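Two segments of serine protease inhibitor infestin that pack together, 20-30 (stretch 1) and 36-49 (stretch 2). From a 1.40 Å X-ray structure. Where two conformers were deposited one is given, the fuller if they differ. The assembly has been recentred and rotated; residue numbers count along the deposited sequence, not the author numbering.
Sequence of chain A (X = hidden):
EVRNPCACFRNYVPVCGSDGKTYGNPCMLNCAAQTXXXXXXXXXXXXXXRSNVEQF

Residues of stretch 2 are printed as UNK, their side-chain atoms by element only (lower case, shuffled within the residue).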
ATOM      1  N   GLY A  20      -7.849  -2.433  -0.661  1.00 22.06           N
ATOM      2  CA  GLY A  20      -8.308  -1.843   0.576  1.00 22.81           C
ATOM      3  C   GLY A  20      -7.281  -1.884   1.679  1.00 22.85           C
ATOM      4  O   GLY A  20      -7.598  -1.573   2.812  1.00 23.76           O
ATOM      5  N   LYS A  21      -6.042  -2.240   1.335  1.00 21.98           N
ATOM      6  CA  LYS A  21      -4.965  -2.303   2.309  1.00 22.34           C
ATOM      7  C   LYS A  21      -4.056  -1.120   2.114  1.00 21.82           C
ATOM      8  O   LYS A  21      -3.747  -0.740   0.993  1.00 21.76           O
ATOM      9  CB  LYS A  21      -4.154  -3.574   2.112  1.00 22.78           C
ATOM     10  CG  LYS A  21      -3.026  -3.764   3.081  1.00 25.63           C
ATOM     11  CD  LYS A  21      -2.457  -5.161   2.961  1.00 27.01           C
ATOM     12  CE  LYS A  21      -1.359  -5.404   3.973  1.00 30.43           C
ATOM     13  NZ  LYS A  21      -0.944  -6.829   4.034  0.50 29.09           N
ATOM     14  N   THR A  22      -3.613  -0.537   3.214  1.00 21.23           N
ATOM     15  CA  THR A  22      -2.615   0.488   3.162  1.00 21.49           C
ATOM     16  C   THR A  22      -1.264  -0.137   2.988  1.00 21.09           C
ATOM     17  O   THR A  22      -0.942  -1.124   3.580  1.00 21.50           O
ATOM     18  CB  THR A  22      -2.622   1.288   4.438  1.00 21.57           C
ATOM     19  OG1 THR A  22      -3.908   1.905   4.559  1.00 21.76           O
ATOM     20  CG2 THR A  22      -1.549   2.349   4.425  1.00 23.10           C
ATOM     21  N   TYR A  23      -0.479   0.472   2.119  1.00 21.19           N
ATOM     22  CA  TYR A  23       0.908   0.078   1.958  1.00 20.87           C
ATOM     23  C   TYR A  23       1.791   1.183   2.469  1.00 20.84           C
ATOM     24  O   TYR A  23       1.469   2.365   2.337  1.00 21.65           O
ATOM     25  CB  TYR A  23       1.179  -0.256   0.490  1.00 21.59           C
ATOM     26  CG  TYR A  23       0.467  -1.516   0.168  1.00 20.49           C
ATOM     27  CD1 TYR A  23       1.079  -2.730   0.395  1.00 21.27           C
ATOM     28  CD2 TYR A  23      -0.838  -1.509  -0.259  1.00 20.79           C
ATOM     29  CE1 TYR A  23       0.425  -3.908   0.175  1.00 21.35           C
ATOM     30  CE2 TYR A  23      -1.524  -2.681  -0.475  1.00 20.67           C
ATOM     31  CZ  TYR A  23      -0.871  -3.880  -0.270  1.00 21.03           C
ATOM     32  OH  TYR A  23      -1.495  -5.076  -0.450  1.00 21.95           O
ATOM     33  N   GLY A  24       2.915   0.787   3.030  1.00 20.66           N
ATOM     34  CA  GLY A  24       3.739   1.728   3.726  1.00 21.54           C
ATOM     35  C   GLY A  24       4.399   2.718   2.824  1.00 21.02           C
ATOM     36  O   GLY A  24       4.815   3.764   3.288  1.00 22.70           O
ATOM     37  N   ASN A  25       4.538   2.375   1.555  1.00 20.70           N
ATOM     38  CA  ASN A  25       4.976   3.306   0.547  1.00 20.71           C
ATOM     39  C   ASN A  25       4.684   2.659  -0.777  1.00 20.01           C
ATOM     40  O   ASN A  25       4.295   1.501  -0.839  1.00 20.33           O
ATOM     41  CB  ASN A  25       6.435   3.728   0.731  1.00 20.61           C
ATOM     42  CG  ASN A  25       7.387   2.557   0.790  1.00 20.79           C
ATOM     43  OD1 ASN A  25       7.335   1.647  -0.032  1.00 20.58           O
ATOM     44  ND2 ASN A  25       8.312   2.616   1.726  1.00 21.22           N
ATOM     45  N   PRO A  26       4.770   3.429  -1.847  1.00 20.07           N
ATOM     46  CA  PRO A  26       4.480   2.844  -3.133  1.00 20.17           C
ATOM     47  C   PRO A  26       5.370   1.688  -3.509  1.00 19.74           C
ATOM     48  O   PRO A  26       4.927   0.776  -4.178  1.00 20.38           O
ATOM     49  CB  PRO A  26       4.667   4.016  -4.102  1.00 20.52           C
ATOM     50  CG  PRO A  26       4.317   5.193  -3.246  1.00 21.63           C
ATOM     51  CD  PRO A  26       4.879   4.898  -1.895  1.00 21.25           C
ATOM     52  N   CYS A  27       6.628   1.726  -3.089  1.00 20.16           N
ATOM     53  CA  CYS A  27       7.485   0.608  -3.385  1.00 20.35           C
ATOM     54  C   CYS A  27       6.897  -0.654  -2.788  1.00 20.39           C
ATOM     55  O   CYS A  27       6.830  -1.688  -3.433  1.00 20.45           O
ATOM     56  CB  CYS A  27       8.871   0.906  -2.848  1.00 20.42           C
ATOM     57  SG  CYS A  27      10.073  -0.353  -3.227  1.00 20.45           S
ATOM     58  N   MET A  28       6.440  -0.561  -1.548  1.00 20.04           N
ATOM     59  CA  MET A  28       5.871  -1.731  -0.917  1.00 20.54           C
ATOM     60  C   MET A  28       4.580  -2.150  -1.564  1.00 20.27           C
ATOM     61  O   MET A  28       4.302  -3.324  -1.630  1.00 20.87           O
ATOM     62  CB  MET A  28       5.630  -1.453   0.548  1.00 20.78           C
ATOM     63  CG  MET A  28       6.919  -1.182   1.224  1.00 22.33           C
ATOM     64  SD  MET A  28       7.754  -2.684   1.586  0.34 23.14           S
ATOM     65  CE  MET A  28       8.870  -2.130   2.871  0.34 20.64           C
ATOM     66  N   LEU A  29       3.796  -1.207  -2.061  1.00 20.51           N
ATOM     67  CA  LEU A  29       2.609  -1.602  -2.800  1.00 20.70           C
ATOM     68  C   LEU A  29       3.018  -2.369  -4.032  1.00 21.69           C
ATOM     69  O   LEU A  29       2.431  -3.402  -4.348  1.00 21.75           O
ATOM     70  CB  LEU A  29       1.806  -0.353  -3.178  1.00 21.13           C
ATOM     71  CG  LEU A  29       0.500  -0.676  -3.900  1.00 21.55           C
ATOM     72  CD1 LEU A  29      -0.533   0.341  -3.531  1.00 22.93           C
ATOM     73  CD2 LEU A  29       0.680  -0.722  -5.412  1.00 22.68           C
ATOM     74  N   ASN A  30       4.030  -1.879  -4.733  1.00 21.41           N
ATOM     75  CA  ASN A  30       4.446  -2.591  -5.914  1.00 22.47           C
ATOM     76  C   ASN A  30       4.957  -3.970  -5.584  1.00 23.04           C
ATOM     77  O   ASN A  30       4.707  -4.937  -6.302  1.00 22.92           O
ATOM     78  CB  ASN A  30       5.515  -1.848  -6.665  1.00 23.15           C
ATOM     79  CG  ASN A  30       5.861  -2.556  -7.935  1.00 26.00           C
ATOM     80  OD1 ASN A  30       5.013  -2.698  -8.817  1.00 29.90           O
ATOM     81  ND2 ASN A  30       7.065  -3.097  -8.001  1.00 27.43           N
ATOM     82  N   UNK A  36       2.089 -10.655  -4.086  1.00 22.99           N
ATOM     83  CA  UNK A  36       1.022 -11.040  -3.177  1.00 23.10           C
ATOM     84  C   UNK A  36      -0.378 -10.843  -3.708  1.00 22.14           C
ATOM     85  O   UNK A  36      -1.258 -11.641  -3.438  1.00 23.34           O
ATOM     86  c   UNK A  36       3.111 -10.594   1.406  0.25 26.24           C
ATOM     87  n   UNK A  36       3.230  -9.636   2.539  0.25 26.18           N
ATOM     88  c   UNK A  36       2.097 -10.902  -0.881  0.75 25.36           C
ATOM     89  c   UNK A  36       2.125 -10.068   0.388  0.25 25.09           C
ATOM     90  c   UNK A  36       1.149 -10.263  -1.868  1.00 24.05           C
ATOM     91  N   UNK A  37      -0.587  -9.749  -4.429  1.00 21.52           N
ATOM     92  CA  UNK A  37      -1.942  -9.353  -4.799  1.00 20.96           C
ATOM     93  C   UNK A  37      -1.960  -9.026  -6.271  1.00 19.19           C
ATOM     94  O   UNK A  37      -1.670  -7.900  -6.662  1.00 19.02           O
ATOM     95  c   UNK A  37      -3.853  -7.773  -4.332  1.00 22.51           C
ATOM     96  c   UNK A  37      -2.405  -8.113  -4.007  1.00 20.90           C
ATOM     97  c   UNK A  37      -2.206  -8.324  -2.499  1.00 23.93           C
ATOM     98  N   UNK A  38      -2.285 -10.010  -7.106  1.00 18.23           N
ATOM     99  CA  UNK A  38      -2.331  -9.720  -8.526  1.00 18.90           C
ATOM    100  C   UNK A  38      -3.291  -8.594  -8.824  1.00 19.51           C
ATOM    101  O   UNK A  38      -4.413  -8.574  -8.311  1.00 20.61           O
ATOM    102  c   UNK A  38      -2.599 -11.421  -6.811  1.00 17.92           C
ATOM    103  c   UNK A  38      -2.874 -11.007  -9.115  1.00 18.27           C
ATOM    104  c   UNK A  38      -2.469 -12.040  -8.115  1.00 18.49           C
ATOM    105  N   UNK A  39      -2.831  -7.648  -9.627  1.00 19.94           N
ATOM    106  CA  UNK A  39      -3.699  -6.585 -10.113  1.00 20.17           C
ATOM    107  C   UNK A  39      -3.758  -5.437  -9.136  1.00 20.86           C
ATOM    108  O   UNK A  39      -4.477  -4.478  -9.352  1.00 21.41           O
ATOM    109  N   UNK A  40      -3.001  -5.522  -8.051  1.00 19.66           N
ATOM    110  CA  UNK A  40      -3.041  -4.480  -7.053  1.00 20.32           C
ATOM    111  C   UNK A  40      -2.649  -3.159  -7.665  1.00 20.79           C
ATOM    112  O   UNK A  40      -1.634  -3.063  -8.342  1.00 21.33           O
ATOM    113  c   UNK A  40      -3.321  -3.702  -4.089  1.00 21.93           C
ATOM    114  c   UNK A  40      -2.069  -4.805  -5.938  1.00 20.10           C
ATOM    115  c   UNK A  40      -1.997  -3.800  -4.798  1.00 20.08           C
ATOM    116  c   UNK A  40      -0.923  -4.271  -3.848  1.00 19.92           C
ATOM    117  N   UNK A  41      -3.444  -2.133  -7.375  1.00 21.06           N
ATOM    118  CA  UNK A  41      -3.164  -0.798  -7.869  1.00 21.61           C
ATOM    119  C   UNK A  41      -3.167   0.171  -6.730  1.00 21.56           C
ATOM    120  O   UNK A  41      -3.824  -0.020  -5.726  1.00 21.45           O
ATOM    121  c   UNK A  41      -4.423  -1.239 -10.052  1.00 25.77           C
ATOM    122  c   UNK A  41      -4.257  -0.348  -8.830  1.00 22.76           C
ATOM    123  n   UNK A  41      -2.355  -1.236 -13.244  0.75 34.86           N
ATOM    124  c   UNK A  41      -3.533  -1.535 -12.383  0.75 32.56           C
ATOM    125  c   UNK A  41      -3.221  -1.092 -10.962  1.00 30.12           C
ATOM    126  N   UNK A  42      -2.436   1.252  -6.922  1.00 21.35           N
ATOM    127  CA  UNK A  42      -2.413   2.333  -5.970  1.00 21.27           C
ATOM    128  C   UNK A  42      -3.613   3.193  -6.284  1.00 21.45           C
ATOM    129  O   UNK A  42      -3.684   3.805  -7.357  1.00 22.25           O
ATOM    130  c   UNK A  42      -0.707   4.012  -4.999  1.00 21.44           C
ATOM    131  c   UNK A  42       0.691   4.462  -5.294  1.00 22.58           C
ATOM    132  c   UNK A  42      -1.632   5.212  -4.867  1.00 24.16           C
ATOM    133  c   UNK A  42      -1.109   3.098  -6.133  1.00 20.98           C
ATOM    134  N   UNK A  43      -4.574   3.221  -5.375  1.00 21.72           N
ATOM    135  CA  UNK A  43      -5.806   3.939  -5.661  1.00 22.16           C
ATOM    136  C   UNK A  43      -5.848   5.356  -5.144  1.00 21.28           C
ATOM    137  O   UNK A  43      -6.460   6.222  -5.765  1.00 21.22           O
ATOM    138  c   UNK A  43      -7.056   3.127  -5.252  1.00 23.74           C
ATOM    139  c   UNK A  43      -7.144   2.956  -3.797  0.75 24.84           C
ATOM    140  c   UNK A  43      -7.062   1.791  -5.955  0.75 25.47           C
ATOM    141  N   UNK A  44      -5.197   5.612  -4.021  1.00 21.24           N
ATOM    142  CA  UNK A  44      -5.064   6.983  -3.599  1.00 20.96           C
ATOM    143  C   UNK A  44      -3.934   7.130  -2.640  1.00 20.94           C
ATOM    144  O   UNK A  44      -3.500   6.169  -2.026  1.00 21.03           O
ATOM    145  n   UNK A  44      -7.886   5.840  -0.147  1.00 21.51           N
ATOM    146  c   UNK A  44      -6.373   7.548  -3.023  1.00 21.43           C
ATOM    147  n   UNK A  44      -6.241   7.163  -0.529  1.00 21.76           N
ATOM    148  c   UNK A  44      -7.868   6.073  -1.502  1.00 21.03           C
ATOM    149  c   UNK A  44      -6.833   6.909  -1.749  1.00 20.66           C
ATOM    150  c   UNK A  44      -6.899   6.511   0.419  1.00 22.13           C
ATOM    151  N   UNK A  45      -3.457   8.350  -2.525  1.00 20.67           N
ATOM    152  CA  UNK A  45      -2.451   8.679  -1.590  1.00 20.61           C
ATOM    153  C   UNK A  45      -3.014   8.581  -0.192  1.00 21.19           C
ATOM    154  O   UNK A  45      -4.196   8.832   0.026  1.00 21.19           O
ATOM    155  o   UNK A  45       0.129   9.251  -3.026  1.00 24.31           O
ATOM    156  c   UNK A  45       0.427   9.712  -1.906  1.00 21.47           C
ATOM    157  o   UNK A  45       1.525   9.601  -1.299  1.00 21.46           O
ATOM    158  c   UNK A  45      -1.999  10.105  -1.869  1.00 21.03           C
ATOM    159  c   UNK A  45      -0.688  10.441  -1.230  1.00 19.90           C
ATOM    160  N   UNK A  46      -2.153   8.265   0.748  1.00 20.84           N
ATOM    161  CA  UNK A  46      -2.558   8.226   2.142  1.00 21.17           C
ATOM    162  C   UNK A  46      -3.061   6.863   2.510  1.00 22.05           C
ATOM    163  O   UNK A  46      -3.225   5.987   1.672  1.00 22.12           O
ATOM    164  N   UNK A  47      -3.327   6.682   3.791  1.00 21.79           N
ATOM    165  CA  UNK A  47      -3.853   5.405   4.213  1.00 21.43           C
ATOM    166  C   UNK A  47      -5.232   5.162   3.655  1.00 22.10           C
ATOM    167  O   UNK A  47      -5.993   6.098   3.419  1.00 22.02           O
ATOM    168  c   UNK A  47      -2.740   5.147   7.885  1.00 21.07           C
ATOM    169  c   UNK A  47      -1.780   2.880   7.905  1.00 20.98           C
ATOM    170  c   UNK A  47      -3.966   5.350   5.733  1.00 22.03           C
ATOM    171  n   UNK A  47      -0.549   3.365   7.962  1.00 21.69           N
ATOM    172  n   UNK A  47      -1.970   1.576   7.861  1.00 20.65           N
ATOM    173  c   UNK A  47      -2.677   5.665   6.448  1.00 21.81           C
ATOM    174  n   UNK A  47      -2.834   3.691   7.887  1.00 20.53           N
ATOM    175  N   UNK A  48      -5.574   3.888   3.486  1.00 21.86           N
ATOM    176  CA  UNK A  48      -6.944   3.575   3.190  1.00 22.35           C
ATOM    177  C   UNK A  48      -7.804   4.095   4.304  1.00 22.96           C
ATOM    178  O   UNK A  48      -7.376   4.191   5.443  1.00 22.18           O
ATOM    179  s   UNK A  48      -6.242   1.422   1.661  1.00 22.96           S
ATOM    180  c   UNK A  48      -7.139   2.089   3.046  1.00 22.72           C
ATOM    181  N   UNK A  49      -9.024   4.457   3.950  1.00 23.38           N
ATOM    182  CA  UNK A  49      -9.944   5.005   4.915  1.00 24.53           C
ATOM    183  C   UNK A  49     -10.665   3.870   5.615  1.00 24.18           C
ATOM    184  O   UNK A  49     -11.373   3.075   5.001  1.00 24.67           O
ATOM    185  n   UNK A  49     -10.825   8.492   5.776  1.00 35.88           N
ATOM    186  c   UNK A  49     -10.205   7.266   3.761  1.00 29.23           C
ATOM    187  c   UNK A  49     -10.902   5.976   4.216  1.00 25.63           C
ATOM    188  c   UNK A  49      -9.867   8.246   4.893  1.00 33.89           C
ATOM    189  o   UNK A  49      -8.753   8.787   4.951  1.00 37.01           O
TER
HETATM  190  O   HOH W   1       1.650  -7.392   1.926  1.00 35.15           O

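Position 36 carries four carbons in a row ending in nitrogen, the pattern of lysine. Lys-36 is joined to stretch 1 through water 1, which accepts from Lys-36 NZ at 2.8 Å and, weakly, from Lys-21 NZ at 3.4 Å.

Position 37 has one carbon bearing two more; the beta-branch without oxygen means valine. Val-37 CG2 lies 3.9 Å from Tyr-23 OH.

At 38, three carbons close a ring onto the backbone nitrogen, so it is Pro-38, beyond reach of stretch 1. Position 39 has no side-chain atoms and a positive phi of 86°, which favours the residue found, Gly-39.

Position 40 has four carbons forked at the second. The fork at the gamma carbon identifies leucine, and Leu-40 closes a type II turn begun at Val-37, its N donating to Val-37 O at 3.1 Å. Leu-40 CD2 sits 3.6 Å from Tyr-23 CZ, oblique to the ring, and 3.9 Å from Leu-29 CG.

Position 41 repeats the unbranched four-carbon chain with terminal nitrogen: Lys-41, with its CA-to-CB bond pointing away. Its backbone O still lies 4.0 Å from Leu-29 CD1.

Position 42, again four carbons forked at the second, is Leu-42. Its CB is 3.8 Å from Leu-29 CD1, and Leu-42 CD1 is 4.2 Å from Pro-26 CB.

Position 43, a carbon carrying two carbons, is Val-43, without contact to stretch 1. One carbon leading to a five-membered ring of three carbons and two nitrogens makes 44 His-44, where the chain turns a corner. At 45, three carbons ending in two oxygens give Glu-45, whose backbone O accepts from His-44 ND1 at 2.7 Å.

Position 46 lacks side-chain atoms; at phi/psi 90/173 a CB would jam against the preceding carbonyl O, consistent with Gly-46.

Position 47 has three carbons, a nitrogen, then a carbon bearing two nitrogens: a guanidinium, hence Arg-47. Thr-22 CB lies over one face of that group, 3.5 Å from Arg-47 NH2.

Position 48 has one carbon and one sulfur, so it is Cys-48, covalently bonded elsewhere in the structure. Its SG lies 3.4 Å from Lys-21 O and 3.5 Å from Gly-20 C.

Position 49, three carbons ending in one oxygen and one nitrogen, is Gln-49, directed away.

The contact, burying 569 Å² in all, joins two kinds of packing. Leu-29 and Tyr-23 meet Leu-40 in an apolar cluster that Leu-42 extends to Pro-26. At Thr-22, Cys-48 N donates to Thr-22 OG1 at 2.8 Å and 152°, the sole direct hydrogen bond between the stretches.

Stretch 2 36-49: KVPGLKLVHEGRCQ
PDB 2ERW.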